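Local coordinates for pyruvate dehydrogenase complex, dihydrolipoamide acetyltransferase E2 component (Thermus thermophilus, PDB 2EQ9), which probably tethers the E3 component, through this peripheral subunit-binding domain, to a lipoyl-bearing chain that probably transfers acetyl groups, at residues Leu2-Ala11 / Leu27-Val35. Numbering follows the deposited sequence.
Sequences LAVPAARKLA and LGRVRVEDV
Val35 fits its forked side chain into the hollow between Ala7, Leu10 and Ala11 on helix 5-13. Its two methyls straddle the Ala7 and Ala11 side of that helix. Val35 CG2 meets the small bump of Ala7 CB at 3.6 Å. Val35 CG1, anti to the backbone N (chi1 -179°), reaches the other way, to Ala11 and Leu10. Leu10 CD1 closes tightly over Val35 CG1 at 3.5 Å, and these side chains lie alongside each other and run opposite ways. An alanine in place of Val35 would probably open a gap facing Ala7 and Ala11 and let the end of Leu10 turn more freely. The small alanines let the second segment lie close, with Ala7 CA and Val32 CA 4.3 Å apart. Val32 CG2 presses on Ala6 CB at 3.4 Å, closer than usual for two carbons, and lies over the backbone between Ala6 and Ala7. Ala7 CB also sits against Val30 O. Before the helices, Ala3 and Val30 form a single beta bridge. Val30 N gives a straight bond to Leu2 O (2.9 Å, 169°). Val4 N returns a weak one to Val30 O at 3.3 Å. Leu2 CD1 lies over one face of the Arg29 guanidinium, near its rim. Arg29 NE and NH2 bond to the backbone of one chain of another protein. Val4 CG1 lies against the CD and NH2 end of Arg31, the side chains set roughly crosswise. Arg31 NH2 bonds to the backbone of a second such chain. The contact joins helices 5-13 and 32-39 of this E3-binding domain, and Ile18 of the connecting loop packs on Ala3, Ala11 and Val30.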
loop_
_atom_site.group_PDB
_atom_site.type_symbol
_atom_site.label_atom_id
_atom_site.label_comp_id
_atom_site.label_asym_id
_atom_site.label_seq_id
_atom_site.Cartn_x
_atom_site.Cartn_y
_atom_site.Cartn_z
ATOM N N LEU C 2 0.148 12.338 -24.064
ATOM C CA LEU C 2 0.284 12.058 -22.644
ATOM C C LEU C 2 0.481 13.356 -21.863
ATOM O O LEU C 2 1.492 14.044 -22.019
ATOM C CB LEU C 2 1.442 11.079 -22.391
ATOM C CG LEU C 2 2.839 11.284 -22.989
ATOM C CD1 LEU C 2 3.757 10.186 -22.469
ATOM C CD2 LEU C 2 2.786 11.248 -24.509
ATOM N N ALA C 3 -0.508 13.685 -21.037
ATOM C CA ALA C 3 -0.477 14.896 -20.228
ATOM C C ALA C 3 -0.806 14.604 -18.760
ATOM O O ALA C 3 -1.840 13.998 -18.447
ATOM C CB ALA C 3 -1.458 15.909 -20.787
ATOM N N VAL C 4 0.081 15.031 -17.864
ATOM C CA VAL C 4 -0.126 14.819 -16.438
ATOM C C VAL C 4 -1.409 15.551 -16.061
ATOM O O VAL C 4 -1.776 16.530 -16.705
ATOM C CB VAL C 4 1.054 15.365 -15.611
ATOM C CG1 VAL C 4 2.359 14.817 -16.169
ATOM C CG2 VAL C 4 1.059 16.894 -15.627
ATOM N N PRO C 5 -2.115 15.072 -15.027
ATOM C CA PRO C 5 -3.366 15.697 -14.583
ATOM C C PRO C 5 -3.271 17.218 -14.363
ATOM O O PRO C 5 -4.154 17.965 -14.778
ATOM C CB PRO C 5 -3.687 14.951 -13.287
ATOM C CG PRO C 5 -3.050 13.602 -13.495
ATOM C CD PRO C 5 -1.732 13.966 -14.131
ATOM N N ALA C 6 -2.208 17.673 -13.708
ATOM C CA ALA C 6 -2.047 19.103 -13.450
ATOM C C ALA C 6 -2.097 19.924 -14.741
ATOM O O ALA C 6 -2.687 21.006 -14.776
ATOM C CB ALA C 6 -0.729 19.362 -12.714
ATOM N N ALA C 7 -1.475 19.410 -15.797
ATOM C CA ALA C 7 -1.468 20.106 -17.079
ATOM C C ALA C 7 -2.851 20.091 -17.739
ATOM O O ALA C 7 -3.293 21.106 -18.284
ATOM C CB ALA C 7 -0.424 19.478 -18.011
ATOM N N ARG C 8 -3.535 18.949 -17.682
ATOM C CA ARG C 8 -4.865 18.833 -18.286
ATOM C C ARG C 8 -5.827 19.776 -17.571
ATOM O O ARG C 8 -6.692 20.399 -18.192
ATOM C CB ARG C 8 -5.391 17.389 -18.186
ATOM C CG ARG C 8 -4.349 16.332 -18.541
ATOM C CD ARG C 8 -4.957 14.982 -18.881
ATOM N NE ARG C 8 -5.727 14.364 -17.801
ATOM C CZ ARG C 8 -5.253 13.465 -16.943
ATOM N NH1 ARG C 8 -3.991 13.065 -17.016
ATOM N NH2 ARG C 8 -6.063 12.927 -16.034
ATOM N N LYS C 9 -5.659 19.874 -16.256
ATOM C CA LYS C 9 -6.496 20.727 -15.431
ATOM C C LYS C 9 -6.300 22.189 -15.819
ATOM O O LYS C 9 -7.268 22.918 -16.046
ATOM C CB LYS C 9 -6.146 20.512 -13.956
ATOM C CG LYS C 9 -7.259 20.882 -12.992
ATOM C CD LYS C 9 -7.155 22.323 -12.536
ATOM C CE LYS C 9 -6.035 22.500 -11.520
ATOM N NZ LYS C 9 -5.899 23.933 -11.121
ATOM N N LEU C 10 -5.043 22.607 -15.919
ATOM C CA LEU C 10 -4.725 23.982 -16.277
ATOM C C LEU C 10 -5.085 24.303 -17.729
ATOM O O LEU C 10 -5.500 25.415 -18.034
ATOM C CB LEU C 10 -3.240 24.251 -16.025
ATOM C CG LEU C 10 -2.773 25.708 -16.026
ATOM C CD1 LEU C 10 -2.687 26.220 -17.439
ATOM C CD2 LEU C 10 -3.719 26.555 -15.187
ATOM N N ALA C 11 -4.933 23.331 -18.622
ATOM C CA ALA C 11 -5.259 23.550 -20.026
ATOM C C ALA C 11 -6.734 23.926 -20.160
ATOM O O ALA C 11 -7.088 24.854 -20.891
ATOM C CB ALA C 11 -4.961 22.295 -20.836
ATOM N N LEU C 27 9.802 12.411 -25.123
ATOM C CA LEU C 27 8.808 12.199 -26.163
ATOM C C LEU C 27 7.387 12.685 -25.866
ATOM O O LEU C 27 6.465 11.890 -25.685
ATOM C CB LEU C 27 8.782 10.724 -26.584
ATOM C CG LEU C 27 8.666 10.480 -28.099
ATOM C CD1 LEU C 27 7.306 10.947 -28.614
ATOM C CD2 LEU C 27 9.795 11.218 -28.825
ATOM N N GLY C 28 7.238 14.007 -25.799
ATOM C CA GLY C 28 5.936 14.632 -25.620
ATOM C C GLY C 28 5.142 14.752 -24.331
ATOM O O GLY C 28 4.051 15.320 -24.370
ATOM N N ARG C 29 5.630 14.253 -23.202
ATOM C CA ARG C 29 4.838 14.379 -21.982
ATOM C C ARG C 29 4.570 15.854 -21.696
ATOM O O ARG C 29 5.496 16.642 -21.521
ATOM C CB ARG C 29 5.556 13.735 -20.790
ATOM C CG ARG C 29 4.714 13.722 -19.518
ATOM C CD ARG C 29 5.420 13.056 -18.337
ATOM N NE ARG C 29 5.502 11.602 -18.461
ATOM C CZ ARG C 29 6.524 10.947 -19.001
ATOM N NH1 ARG C 29 7.570 11.612 -19.476
ATOM N NH2 ARG C 29 6.507 9.621 -19.057
ATOM N N VAL C 30 3.295 16.227 -21.668
ATOM C CA VAL C 30 2.914 17.613 -21.409
ATOM C C VAL C 30 2.893 17.931 -19.915
ATOM O O VAL C 30 2.230 17.247 -19.130
ATOM C CB VAL C 30 1.530 17.915 -22.003
ATOM C CG1 VAL C 30 1.202 19.388 -21.842
ATOM C CG2 VAL C 30 1.498 17.506 -23.474
ATOM N N ARG C 31 3.624 18.975 -19.532
ATOM C CA ARG C 31 3.702 19.410 -18.140
ATOM C C ARG C 31 3.016 20.756 -17.983
ATOM O O ARG C 31 2.762 21.443 -18.969
ATOM C CB ARG C 31 5.161 19.560 -17.710
ATOM C CG ARG C 31 5.987 18.307 -17.833
ATOM C CD ARG C 31 5.602 17.286 -16.784
ATOM N NE ARG C 31 6.527 16.159 -16.805
ATOM C CZ ARG C 31 6.688 15.298 -15.804
ATOM N NH1 ARG C 31 7.558 14.301 -15.924
ATOM N NH2 ARG C 31 5.989 15.435 -14.685
ATOM N N VAL C 32 2.726 21.128 -16.740
ATOM C CA VAL C 32 2.089 22.412 -16.446
ATOM C C VAL C 32 2.875 23.552 -17.093
ATOM O O VAL C 32 2.296 24.529 -17.564
ATOM C CB VAL C 32 2.013 22.660 -14.917
ATOM C CG1 VAL C 32 1.732 24.134 -14.629
ATOM C CG2 VAL C 32 0.919 21.804 -14.314
ATOM N N GLU C 33 4.196 23.416 -17.116
ATOM C CA GLU C 33 5.050 24.438 -17.710
ATOM C C GLU C 33 4.727 24.589 -19.191
ATOM O O GLU C 33 4.547 25.704 -19.681
ATOM C CB GLU C 33 6.529 24.072 -17.537
ATOM C CG GLU C 33 6.922 23.720 -16.107
ATOM C CD GLU C 33 6.594 22.282 -15.753
ATOM O OE1 GLU C 33 7.339 21.380 -16.192
ATOM O OE2 GLU C 33 5.588 22.056 -15.045
ATOM N N ASP C 34 4.644 23.463 -19.896
ATOM C CA ASP C 34 4.336 23.473 -21.324
ATOM C C ASP C 34 2.999 24.151 -21.622
ATOM O O ASP C 34 2.893 24.949 -22.552
ATOM C CB ASP C 34 4.310 22.044 -21.875
ATOM C CG ASP C 34 5.602 21.299 -21.621
ATOM O OD1 ASP C 34 6.682 21.882 -21.865
ATOM O OD2 ASP C 34 5.541 20.129 -21.187
ATOM N N VAL C 35 1.976 23.833 -20.837
ATOM C CA VAL C 35 0.666 24.428 -21.052
ATOM C C VAL C 35 0.761 25.947 -20.930
ATOM O O VAL C 35 0.180 26.680 -21.728
ATOM C CB VAL C 35 -0.367 23.891 -20.039
ATOM C CG1 VAL C 35 -1.728 24.515 -20.302
ATOM C CG2 VAL C 35 -0.460 22.380 -20.152
#